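Local atomic coordinates of phenazine biosynthesis protein, PhzF family (Bacillus anthracis, PDB entry 3EDN), a protein that probably acts as an isomerase-type enzyme of the PhzF phenazine-biosynthesis family, built on a diaminopimelate epimerase-like fold, its exact substrate being unknown. Residues 3-9 with 291-297; 20-24 with 75-80; 23-29 with 47-53; 36-41 with 62-68. All blocks are in the same frame, centred on the assembly; numbering follows the deposited sequence.

Contact 1: 3-9 with 291-297; sequences TINVFHY and YVKEFEV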
# COMPACT_ATOMS: atom_id res chain seq x y z
N THR A 3 -15.64 -6.13 4.96
CA THR A 3 -16.02 -5.45 6.20
C THR A 3 -14.79 -5.20 7.06
O THR A 3 -14.10 -6.14 7.44
CB THR A 3 -17.06 -6.24 7.00
OG1 THR A 3 -18.26 -6.35 6.24
CG2 THR A 3 -17.36 -5.52 8.32
N ILE A 4 -14.54 -3.93 7.37
CA ILE A 4 -13.37 -3.56 8.17
C ILE A 4 -13.83 -2.99 9.50
O ILE A 4 -14.64 -2.07 9.52
CB ILE A 4 -12.51 -2.50 7.45
CG1 ILE A 4 -12.25 -2.87 5.99
CG2 ILE A 4 -11.21 -2.26 8.22
CD1 ILE A 4 -11.67 -4.24 5.80
N ASN A 5 -13.33 -3.52 10.60
CA ASN A 5 -13.64 -2.96 11.91
C ASN A 5 -12.69 -1.81 12.22
O ASN A 5 -11.47 -1.97 12.19
CB ASN A 5 -13.56 -4.03 13.00
CG ASN A 5 -14.67 -5.07 12.88
OD1 ASN A 5 -15.82 -4.75 12.56
ND2 ASN A 5 -14.33 -6.31 13.18
N VAL A 6 -13.27 -0.65 12.51
CA VAL A 6 -12.49 0.55 12.81
C VAL A 6 -12.81 0.98 14.23
O VAL A 6 -13.96 1.00 14.64
CB VAL A 6 -12.84 1.67 11.83
CG1 VAL A 6 -11.99 2.92 12.08
CG2 VAL A 6 -12.64 1.18 10.40
N PHE A 7 -11.77 1.33 14.99
CA PHE A 7 -11.97 1.85 16.33
C PHE A 7 -11.79 3.36 16.35
O PHE A 7 -11.04 3.94 15.56
CB PHE A 7 -11.01 1.18 17.31
CG PHE A 7 -11.35 -0.25 17.59
CD1 PHE A 7 -12.09 -0.59 18.71
CD2 PHE A 7 -10.94 -1.25 16.72
CE1 PHE A 7 -12.42 -1.91 18.95
CE2 PHE A 7 -11.28 -2.56 16.96
CZ PHE A 7 -12.01 -2.88 18.08
N HIS A 8 -12.55 3.99 17.23
CA HIS A 8 -12.40 5.40 17.54
C HIS A 8 -11.90 5.47 18.98
O HIS A 8 -12.60 5.02 19.90
CB HIS A 8 -13.77 6.05 17.41
CG HIS A 8 -13.84 7.46 17.89
ND1 HIS A 8 -15.03 8.17 17.89
CD2 HIS A 8 -12.90 8.30 18.39
CE1 HIS A 8 -14.81 9.38 18.37
NE2 HIS A 8 -13.53 9.49 18.68
N TYR A 9 -10.67 5.97 19.16
CA TYR A 9 -10.14 6.32 20.49
C TYR A 9 -9.94 7.81 20.48
O TYR A 9 -9.59 8.38 19.44
CB TYR A 9 -8.78 5.63 20.75
CG TYR A 9 -8.94 4.23 21.31
CD1 TYR A 9 -9.50 3.22 20.53
CD2 TYR A 9 -8.54 3.92 22.61
CE1 TYR A 9 -9.67 1.95 21.04
CE2 TYR A 9 -8.70 2.64 23.12
CZ TYR A 9 -9.26 1.66 22.32
OH TYR A 9 -9.44 0.39 22.82
N TYR A 291 -11.01 4.56 24.78
CA TYR A 291 -11.94 3.97 23.81
C TYR A 291 -13.20 4.82 23.71
O TYR A 291 -13.76 5.22 24.74
CB TYR A 291 -12.33 2.57 24.31
CG TYR A 291 -13.47 1.93 23.55
CD1 TYR A 291 -13.23 1.17 22.40
CD2 TYR A 291 -14.79 2.09 23.96
CE1 TYR A 291 -14.26 0.58 21.70
CE2 TYR A 291 -15.84 1.52 23.25
CZ TYR A 291 -15.56 0.74 22.13
OH TYR A 291 -16.60 0.15 21.41
N VAL A 292 -13.64 5.06 22.47
CA VAL A 292 -14.91 5.73 22.25
C VAL A 292 -15.94 4.77 21.63
O VAL A 292 -17.02 4.53 22.21
CB VAL A 292 -14.77 7.01 21.42
CG1 VAL A 292 -16.13 7.66 21.24
CG2 VAL A 292 -13.80 7.98 22.12
N LYS A 293 -15.62 4.23 20.46
CA LYS A 293 -16.52 3.28 19.80
C LYS A 293 -15.81 2.43 18.77
O LYS A 293 -14.65 2.67 18.44
CB LYS A 293 -17.69 4.01 19.12
CG LYS A 293 -17.30 4.99 18.01
CD LYS A 293 -18.54 5.64 17.44
CE LYS A 293 -18.21 6.63 16.35
NZ LYS A 293 -17.77 7.94 16.95
N GLU A 294 -16.53 1.41 18.28
CA GLU A 294 -16.06 0.58 17.19
C GLU A 294 -17.18 0.47 16.18
O GLU A 294 -18.35 0.43 16.56
CB GLU A 294 -15.70 -0.81 17.72
CG GLU A 294 -15.20 -1.74 16.63
CD GLU A 294 -15.18 -3.19 17.03
OE1 GLU A 294 -15.45 -3.52 18.21
OE2 GLU A 294 -14.87 -4.02 16.15
N PHE A 295 -16.83 0.45 14.90
CA PHE A 295 -17.85 0.39 13.84
C PHE A 295 -17.29 -0.23 12.58
O PHE A 295 -16.07 -0.40 12.44
CB PHE A 295 -18.41 1.78 13.55
CG PHE A 295 -17.34 2.78 13.25
CD1 PHE A 295 -16.90 2.96 11.95
CD2 PHE A 295 -16.76 3.53 14.27
CE1 PHE A 295 -15.91 3.89 11.65
CE2 PHE A 295 -15.77 4.46 13.98
CZ PHE A 295 -15.34 4.63 12.66
N GLU A 296 -18.18 -0.57 11.65
CA GLU A 296 -17.78 -1.26 10.43
C GLU A 296 -17.76 -0.29 9.27
O GLU A 296 -18.65 0.55 9.16
CB GLU A 296 -18.79 -2.35 10.09
CG GLU A 296 -18.89 -3.48 11.09
CD GLU A 296 -19.91 -4.51 10.65
OE1 GLU A 296 -20.66 -4.23 9.69
OE2 GLU A 296 -19.96 -5.60 11.25
N VAL A 297 -16.75 -0.43 8.42
CA VAL A 297 -16.67 0.29 7.16
C VAL A 297 -16.60 -0.73 6.04
O VAL A 297 -15.88 -1.72 6.15
CB VAL A 297 -15.42 1.19 7.13
CG1 VAL A 297 -15.30 1.92 5.81
CG2 VAL A 297 -15.46 2.20 8.30
O HOH W 1 -21.03 -6.43 7.19
O HOH W 2 -17.53 -3.27 14.36
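This is an antiparallel strand pairing between the two ends of the chain: 3-9, near the N-terminus, lies beside 291-297, near the C-terminus, with axes 4.6 Å apart and N-to-C directions at 160°. Paired backbone bonds fix the register, for example Val-6 N to Phe-295 O (2.8 Å) and Phe-295 N to Val-6 O (2.9 Å). Phe-7 and Tyr-9 share one face with Glu-294 and Tyr-291; Glu-294 CG lies 3.7 Å from the Phe-7 ring centroid, and the Tyr-291 edge meets the Tyr-9 face (offset edge-to-face, centroids 5.8 Å apart, planes at 85°). On the other face, Ile-4, Val-6 and Val-297 pack beneath helix 33-43. His-8 ND1 accepts from Lys-293 NZ (2.9 Å), while its NE2 is bonded to Asp-10. His-8 O receives both Val-292 N (2.8 Å) and Lys-293 N (3.2 Å), shifting the register by one residue. That is a classic beta bulge, set in the seam where the terminal strands close the N-terminal barrel of the diaminopimelate epimerase-like fold.

Contact 2: 20-24 with 75-80; sequences NPAGI and HGTVGT. With SO4 (sulfate ion), chain C.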
# COMPACT_ATOMS: atom_id res chain seq x y z
N ASN A 20 -8.93 14.24 21.18
CA ASN A 20 -8.66 14.36 19.76
C ASN A 20 -8.87 13.02 19.09
O ASN A 20 -8.12 12.08 19.32
CB ASN A 20 -7.22 14.85 19.58
CG ASN A 20 -6.91 15.27 18.15
OD1 ASN A 20 -7.69 15.01 17.22
ND2 ASN A 20 -5.80 15.96 17.97
N PRO A 21 -9.92 12.91 18.27
CA PRO A 21 -10.25 11.59 17.68
C PRO A 21 -9.15 10.97 16.86
O PRO A 21 -8.45 11.64 16.07
CB PRO A 21 -11.42 11.92 16.74
CG PRO A 21 -12.08 13.10 17.41
CD PRO A 21 -10.88 13.94 17.84
N ALA A 22 -9.02 9.66 17.05
CA ALA A 22 -8.02 8.89 16.36
C ALA A 22 -8.74 7.63 15.85
O ALA A 22 -9.17 6.80 16.64
CB ALA A 22 -6.90 8.51 17.35
N GLY A 23 -8.87 7.50 14.52
CA GLY A 23 -9.37 6.25 13.94
C GLY A 23 -8.25 5.23 13.93
O GLY A 23 -7.09 5.57 13.78
N ILE A 24 -8.60 3.96 14.12
CA ILE A 24 -7.58 2.92 14.18
C ILE A 24 -8.06 1.62 13.54
O ILE A 24 -9.15 1.13 13.84
CB ILE A 24 -7.21 2.59 15.65
CG1 ILE A 24 -6.90 3.84 16.48
CG2 ILE A 24 -6.03 1.61 15.72
CD1 ILE A 24 -6.97 3.58 17.97
N HIS A 75 -0.97 12.48 17.73
CA HIS A 75 -2.15 12.03 18.47
C HIS A 75 -2.63 10.65 18.01
O HIS A 75 -3.13 9.86 18.81
CB HIS A 75 -3.29 13.08 18.49
CG HIS A 75 -4.15 13.10 17.27
ND1 HIS A 75 -3.80 13.81 16.13
CD2 HIS A 75 -5.36 12.56 17.02
CE1 HIS A 75 -4.76 13.67 15.23
NE2 HIS A 75 -5.72 12.91 15.75
N GLY A 76 -2.43 10.35 16.73
CA GLY A 76 -2.79 9.02 16.20
C GLY A 76 -1.89 7.96 16.79
O GLY A 76 -2.32 6.86 17.11
N THR A 77 -0.62 8.29 16.97
CA THR A 77 0.30 7.37 17.62
C THR A 77 -0.08 7.14 19.08
O THR A 77 -0.13 6.00 19.55
CB THR A 77 1.75 7.89 17.49
OG1 THR A 77 2.08 7.99 16.09
CG2 THR A 77 2.74 6.96 18.18
N VAL A 78 -0.35 8.21 19.81
CA VAL A 78 -0.82 8.07 21.18
C VAL A 78 -2.08 7.19 21.27
O VAL A 78 -2.11 6.24 22.04
CB VAL A 78 -1.07 9.44 21.83
CG1 VAL A 78 -1.91 9.31 23.13
CG2 VAL A 78 0.26 10.16 22.10
N GLY A 79 -3.11 7.51 20.49
CA GLY A 79 -4.33 6.73 20.55
C GLY A 79 -4.11 5.27 20.16
O GLY A 79 -4.63 4.35 20.80
N THR A 80 -3.31 5.07 19.12
CA THR A 80 -3.12 3.71 18.58
C THR A 80 -2.31 2.83 19.52
O THR A 80 -2.69 1.69 19.81
CB THR A 80 -2.50 3.73 17.18
OG1 THR A 80 -3.37 4.46 16.29
CG2 THR A 80 -2.31 2.32 16.62
S SO4 C . -1.28 16.17 16.99
O1 SO4 C . -1.30 14.90 16.27
O2 SO4 C . -2.07 16.17 18.22
O3 SO4 C . 0.07 16.57 17.21
O4 SO4 C . -1.84 17.17 16.07
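Strand 20-24 crosses helix 75-80 at 66°, the two axes approaching to 7.8 Å. This is the packing of a barrel strand on the enclosed helix, a hallmark of the diaminopimelate epimerase-like fold, in which strands curl round a central helix (here 74-86). Ala-22 CB lies 4.3 Å from Gly-76 CA and 4.5 Å from Gly-79 CA. The approach depends on Gly-79, where a modelled CB would sit just 3.0 Å from Ala-22 CB, a clash. The alternation of the strand turns Asn-20, Ala-22 and Ile-24 toward the helix and Pro-21 away from it. One turn along from Gly-76, Ile-24 CG1 meets Thr-80 OG1 at 3.6 Å; that hydroxyl donates to Gly-76 O (2.7 Å), so its polar end is satisfied within the helix and it can lie against an apolar side chain.

His-75 has the largest area covered by the contact. The amide oxygen of Asn-20 lies over a face of its ring, and Asn-20 ND2 is hydrogen-bonded to Val-228 O. Gly-230 N and Thr-231 N bind the same sulfate as His-75, probably from the crystallisation liquor, consistent with an anion site in the interdomain cleft where relatives hold their active site. His-75 NE2 makes a weak bond to Pro-21 O (3.0 Å, 131°), while His-75 N (2.8 Å) and ND1 (2.7 Å) both donate to sulfate O1.

Contact 3: 23-29 with 47-53; sequences GIVLDAD and ETSFVLS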
# COMPACT_ATOMS: atom_id res chain seq x y z
N GLY A 23 -8.87 7.50 14.52
CA GLY A 23 -9.37 6.25 13.94
C GLY A 23 -8.25 5.23 13.93
O GLY A 23 -7.09 5.57 13.78
N ILE A 24 -8.60 3.96 14.12
CA ILE A 24 -7.58 2.92 14.18
C ILE A 24 -8.06 1.62 13.54
O ILE A 24 -9.15 1.13 13.84
CB ILE A 24 -7.21 2.59 15.65
CG1 ILE A 24 -6.90 3.84 16.48
CG2 ILE A 24 -6.03 1.61 15.72
CD1 ILE A 24 -6.97 3.58 17.97
N VAL A 25 -7.25 1.11 12.64
CA VAL A 25 -7.37 -0.28 12.19
C VAL A 25 -6.21 -1.03 12.86
O VAL A 25 -5.04 -0.81 12.55
CB VAL A 25 -7.32 -0.38 10.67
CG1 VAL A 25 -7.27 -1.86 10.19
CG2 VAL A 25 -8.52 0.36 10.08
N LEU A 26 -6.55 -1.92 13.79
CA LEU A 26 -5.58 -2.57 14.66
C LEU A 26 -4.67 -3.59 13.97
O LEU A 26 -3.58 -3.85 14.46
CB LEU A 26 -6.30 -3.27 15.82
CG LEU A 26 -7.04 -2.37 16.83
CD1 LEU A 26 -7.93 -3.23 17.72
CD2 LEU A 26 -6.05 -1.59 17.65
N ASP A 27 -5.14 -4.19 12.87
CA ASP A 27 -4.26 -5.03 12.04
C ASP A 27 -4.61 -4.78 10.58
O ASP A 27 -5.63 -5.25 10.08
CB ASP A 27 -4.37 -6.51 12.41
CG ASP A 27 -3.51 -7.41 11.52
OD1 ASP A 27 -2.93 -6.92 10.53
OD2 ASP A 27 -3.40 -8.62 11.83
N ALA A 28 -3.78 -3.99 9.92
CA ALA A 28 -4.03 -3.54 8.56
C ALA A 28 -3.24 -4.34 7.52
O ALA A 28 -3.14 -3.91 6.37
CB ALA A 28 -3.70 -2.03 8.44
N ASP A 29 -2.68 -5.48 7.92
CA ASP A 29 -1.83 -6.24 7.00
C ASP A 29 -2.60 -6.79 5.81
O ASP A 29 -1.99 -7.18 4.81
CB ASP A 29 -1.05 -7.36 7.71
CG ASP A 29 0.20 -6.86 8.43
OD1 ASP A 29 0.75 -5.80 8.06
OD2 ASP A 29 0.64 -7.54 9.40
N GLU A 47 -7.99 11.92 11.29
CA GLU A 47 -6.93 10.97 10.94
C GLU A 47 -7.32 9.57 11.39
O GLU A 47 -7.99 9.40 12.41
CB GLU A 47 -5.60 11.39 11.59
CG GLU A 47 -4.39 10.56 11.20
CD GLU A 47 -4.15 9.36 12.11
OE1 GLU A 47 -4.79 9.23 13.18
OE2 GLU A 47 -3.30 8.52 11.71
N THR A 48 -6.91 8.59 10.57
CA THR A 48 -7.06 7.15 10.85
C THR A 48 -5.69 6.50 10.64
O THR A 48 -5.05 6.74 9.61
CB THR A 48 -8.11 6.50 9.94
OG1 THR A 48 -9.39 7.08 10.22
CG2 THR A 48 -8.22 5.00 10.20
N SER A 49 -5.25 5.73 11.64
CA SER A 49 -3.98 4.99 11.60
C SER A 49 -4.18 3.50 11.34
O SER A 49 -5.20 2.90 11.69
CB SER A 49 -3.18 5.10 12.92
OG SER A 49 -3.00 6.43 13.37
N PHE A 50 -3.14 2.91 10.75
CA PHE A 50 -3.16 1.53 10.32
C PHE A 50 -1.93 0.82 10.85
O PHE A 50 -0.80 1.26 10.60
CB PHE A 50 -3.17 1.52 8.80
CG PHE A 50 -4.40 2.15 8.22
CD1 PHE A 50 -5.50 1.36 7.91
CD2 PHE A 50 -4.47 3.52 8.02
CE1 PHE A 50 -6.66 1.93 7.41
CE2 PHE A 50 -5.64 4.10 7.53
CZ PHE A 50 -6.73 3.30 7.22
N VAL A 51 -2.15 -0.25 11.62
CA VAL A 51 -1.05 -0.96 12.27
C VAL A 51 -0.58 -2.11 11.39
O VAL A 51 -1.40 -2.92 10.96
CB VAL A 51 -1.49 -1.51 13.64
CG1 VAL A 51 -0.36 -2.28 14.34
CG2 VAL A 51 -1.98 -0.35 14.53
N LEU A 52 0.72 -2.15 11.11
CA LEU A 52 1.30 -3.00 10.06
C LEU A 52 2.54 -3.74 10.55
O LEU A 52 3.11 -3.40 11.59
CB LEU A 52 1.69 -2.13 8.86
CG LEU A 52 0.50 -1.41 8.24
CD1 LEU A 52 0.87 -0.15 7.47
CD2 LEU A 52 -0.21 -2.38 7.32
N SER A 53 2.94 -4.76 9.80
CA SER A 53 4.16 -5.50 10.12
C SER A 53 5.38 -4.69 9.68
O SER A 53 5.30 -3.90 8.74
CB SER A 53 4.17 -6.88 9.44
OG SER A 53 3.19 -7.74 9.99
O HOH W 3 -5.07 7.08 14.86
O HOH W 4 -0.33 -5.69 11.88
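Val-51, Gly-23 and Asp-29 lose the most surface here, 71, 67 and 61 Å², and they mark successive parts of a parallel pairing inside the beta-alpha-beta unit 20-25, 33-43, 48-52. The strand axes run 4.4 Å apart at 20°. At the start, Gly-23 N donates to Glu-47 O (3.0 Å) and Ser-49 N to Gly-23 O (2.8 Å); the CA atoms of Gly-23 and Thr-48 come within 4.0 Å, and a modelled CB on Gly-23 would fall 2.4 Å from Thr-48 OG1, so the closeness needs glycine. A water lies within hydrogen-bonding distance of Gly-23 O (2.7 Å), Glu-47 OE1 (2.7 Å) and Ser-49 OG (2.6 Å), bridging the carboxylate to the strand.

Val-51 spans the point where the first segment leaves the strand: its N donates to Val-25 O (3.1 Å), and its O accepts from Ala-28 N (2.8 Å), the chain arching outward through Leu-26 and Asp-27 between them. Ala-28 CB fits against Phe-50 CB (3.6 Å) and Leu-52 CD2 (3.7 Å). Next, Asp-27 OD1 accepts from Asp-29 N (3.0 Å), an Asx turn. Asp-29 then receives Ser-53 N on OD1 (3.0 Å) and Ser-53 OG on OD2 (2.6 Å), and its carbonyl binds Arg-60 of the second subunit. The chemistry implies that a carboxylate takes over from main-chain pairing beyond the Ala-28 to Val-51 bond, next to the second subunit.

Contact 4: 36-41 with 62-68; sequences MQRIAE and RYFTPGY. With SO4 (sulfate ion), chain E; SO4 (sulfate ion), chain O.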
# COMPACT_ATOMS: atom_id res chain seq x y z
N MSE A 36 -6.55 1.72 2.38
CA MSE A 36 -6.36 2.51 3.58
C MSE A 36 -6.87 3.95 3.40
O MSE A 36 -7.56 4.49 4.27
CB MSE A 36 -4.90 2.53 4.00
CG MSE A 36 -4.39 1.16 4.37
SE MSE A 36 -2.53 1.22 4.93
CE MSE A 36 -1.96 -0.53 4.31
N GLN A 37 -6.54 4.55 2.26
CA GLN A 37 -6.98 5.91 1.98
C GLN A 37 -8.52 5.99 1.93
O GLN A 37 -9.14 6.92 2.48
CB GLN A 37 -6.35 6.40 0.69
CG GLN A 37 -6.77 7.80 0.33
CD GLN A 37 -6.23 8.82 1.31
OE1 GLN A 37 -5.05 9.20 1.24
NE2 GLN A 37 -7.08 9.25 2.25
N ARG A 38 -9.14 5.00 1.30
CA ARG A 38 -10.60 4.96 1.20
C ARG A 38 -11.25 4.75 2.56
O ARG A 38 -12.29 5.34 2.86
CB ARG A 38 -11.05 3.87 0.22
CG ARG A 38 -10.71 4.24 -1.22
CD ARG A 38 -10.96 3.08 -2.17
NE ARG A 38 -12.33 2.58 -2.12
CZ ARG A 38 -12.65 1.31 -1.90
NH1 ARG A 38 -11.69 0.40 -1.74
NH2 ARG A 38 -13.94 0.95 -1.86
N ILE A 39 -10.65 3.89 3.39
CA ILE A 39 -11.18 3.69 4.73
C ILE A 39 -11.10 5.00 5.51
O ILE A 39 -12.06 5.40 6.17
CB ILE A 39 -10.40 2.59 5.47
CG1 ILE A 39 -10.76 1.21 4.91
CG2 ILE A 39 -10.69 2.64 6.97
CD1 ILE A 39 -9.72 0.12 5.22
N ALA A 40 -9.97 5.69 5.43
CA ALA A 40 -9.84 6.95 6.15
C ALA A 40 -10.87 7.97 5.67
O ALA A 40 -11.39 8.75 6.46
CB ALA A 40 -8.42 7.51 6.03
N GLU A 41 -11.18 7.97 4.37
CA GLU A 41 -12.17 8.90 3.84
C GLU A 41 -13.56 8.58 4.39
O GLU A 41 -14.29 9.48 4.83
CB GLU A 41 -12.17 8.85 2.31
CG GLU A 41 -13.06 9.92 1.70
CD GLU A 41 -14.54 9.56 1.71
OE1 GLU A 41 -14.87 8.37 1.56
OE2 GLU A 41 -15.37 10.49 1.86
N ARG A 62 0.97 3.48 9.39
CA ARG A 62 0.71 4.50 8.38
C ARG A 62 -0.45 5.36 8.87
O ARG A 62 -1.36 4.86 9.57
CB ARG A 62 0.44 3.88 7.01
CG ARG A 62 1.69 3.22 6.41
CD ARG A 62 1.41 2.51 5.09
NE ARG A 62 1.33 3.43 3.97
CZ ARG A 62 1.36 3.08 2.69
NH1 ARG A 62 1.49 1.79 2.34
NH2 ARG A 62 1.30 4.02 1.76
N TYR A 63 -0.43 6.63 8.49
CA TYR A 63 -1.36 7.64 9.01
C TYR A 63 -2.06 8.32 7.83
O TYR A 63 -1.38 8.78 6.92
CB TYR A 63 -0.58 8.71 9.76
CG TYR A 63 0.40 8.21 10.82
CD1 TYR A 63 -0.03 7.92 12.13
CD2 TYR A 63 1.76 8.09 10.54
CE1 TYR A 63 0.87 7.51 13.09
CE2 TYR A 63 2.67 7.66 11.51
CZ TYR A 63 2.22 7.39 12.78
OH TYR A 63 3.11 6.98 13.76
N PHE A 64 -3.39 8.36 7.83
CA PHE A 64 -4.12 8.98 6.73
C PHE A 64 -5.17 9.96 7.21
O PHE A 64 -5.90 9.66 8.15
CB PHE A 64 -4.85 7.93 5.89
CG PHE A 64 -3.96 7.06 5.07
CD1 PHE A 64 -3.78 7.33 3.72
CD2 PHE A 64 -3.32 5.96 5.64
CE1 PHE A 64 -2.96 6.52 2.93
CE2 PHE A 64 -2.52 5.15 4.86
CZ PHE A 64 -2.33 5.44 3.50
N THR A 65 -5.24 11.12 6.58
CA THR A 65 -6.41 11.98 6.70
C THR A 65 -7.44 11.46 5.69
O THR A 65 -7.17 10.54 4.92
CB THR A 65 -6.05 13.42 6.38
OG1 THR A 65 -5.71 13.51 4.99
CG2 THR A 65 -4.86 13.86 7.18
N PRO A 66 -8.67 12.01 5.72
CA PRO A 66 -9.64 11.61 4.70
C PRO A 66 -9.15 11.77 3.27
O PRO A 66 -9.66 11.11 2.37
CB PRO A 66 -10.83 12.53 4.99
CG PRO A 66 -10.74 12.75 6.47
CD PRO A 66 -9.26 12.92 6.71
N GLY A 67 -8.17 12.64 3.07
CA GLY A 67 -7.70 12.94 1.70
C GLY A 67 -6.28 12.57 1.31
O GLY A 67 -5.98 12.48 0.12
N TYR A 68 -5.40 12.34 2.27
CA TYR A 68 -3.99 12.09 1.94
C TYR A 68 -3.25 11.35 3.07
O TYR A 68 -3.75 11.27 4.20
CB TYR A 68 -3.28 13.40 1.57
CG TYR A 68 -3.23 14.41 2.70
CD1 TYR A 68 -2.21 14.38 3.64
CD2 TYR A 68 -4.21 15.39 2.84
CE1 TYR A 68 -2.16 15.28 4.67
CE2 TYR A 68 -4.18 16.30 3.88
CZ TYR A 68 -3.14 16.25 4.79
OH TYR A 68 -3.09 17.13 5.84
S SO4 E . -15.42 4.74 -2.78
O1 SO4 E . -15.80 3.50 -2.09
O2 SO4 E . -15.41 5.85 -1.83
O3 SO4 E . -14.10 4.55 -3.36
O4 SO4 E . -16.42 5.00 -3.81
S SO4 O . 3.36 3.94 -1.25
O1 SO4 O . 3.77 2.66 -1.80
O2 SO4 O . 1.94 3.93 -0.92
O3 SO4 O . 4.16 4.22 -0.06
O4 SO4 O . 3.62 4.96 -2.27
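Phe-64 lays its ring against helix 36-41, one face beneath Gln-37 N and the CE2 atom 3.6 Å from Met-36 CB. That CB is 4.1 Å from the ring centroid, an off-centre CH-pi contact, and the selenium of Met-36, present as selenomethionine, stands obliquely at 5.1 Å from the same centroid, a Met-aromatic contact. Ala-40 CB, a turn further on, touches Phe-64 CB at 3.6 Å. The ring also meets Phe-50 at about 90°, so it is wedged between helix 33-43 and its own sheet. The helix and strand axes are 8.8 Å apart at 45°.

Beyond the strand, Gln-37 NE2 donates a hydrogen bond to Thr-65 O (3.0 Å). Thr-65 OG1 accepts from Gly-67 N (3.2 Å) and Tyr-68 N (3.0 Å). At the opposite end of the segment, Arg-62 NH2 binds a sulfate oxygen, O2, at 2.8 Å, while Arg-62 also forms a salt bridge with Glu-69 and a hydrogen bond with Glu-33 of the second subunit. The arrangement is that of an alpha/beta layer, with the crossover helix of a beta-alpha-beta unit lying on its sheet and an ST motif in the turn between strands 59-64 and 69-70.

All four contacts belong to the N-terminal barrel. Strand 20-25 is shared by contacts 2 and 3 (centres about 10 Å apart) and joins contact 1 through probable hydrogen bonds, Tyr-9 O to Ala-22 N and Phe-7 O to Ile-24 N, both 2.8 Å. Contact 3 passes to contact 4, also about 10 Å between centres, through Thr-48 N to Phe-64 O (2.8 Å). Helix 74-86 of contact 2 lies inside the barrel and helix 33-43 of contact 4 outside. The probable active-site cleft is marked by the sulfate at contact 2, whereas contacts 3 and 4 reach the second subunit. A magnesium ion lies about 4 Å from the Leu-52 side chain and about 5 Å from that of Met-36.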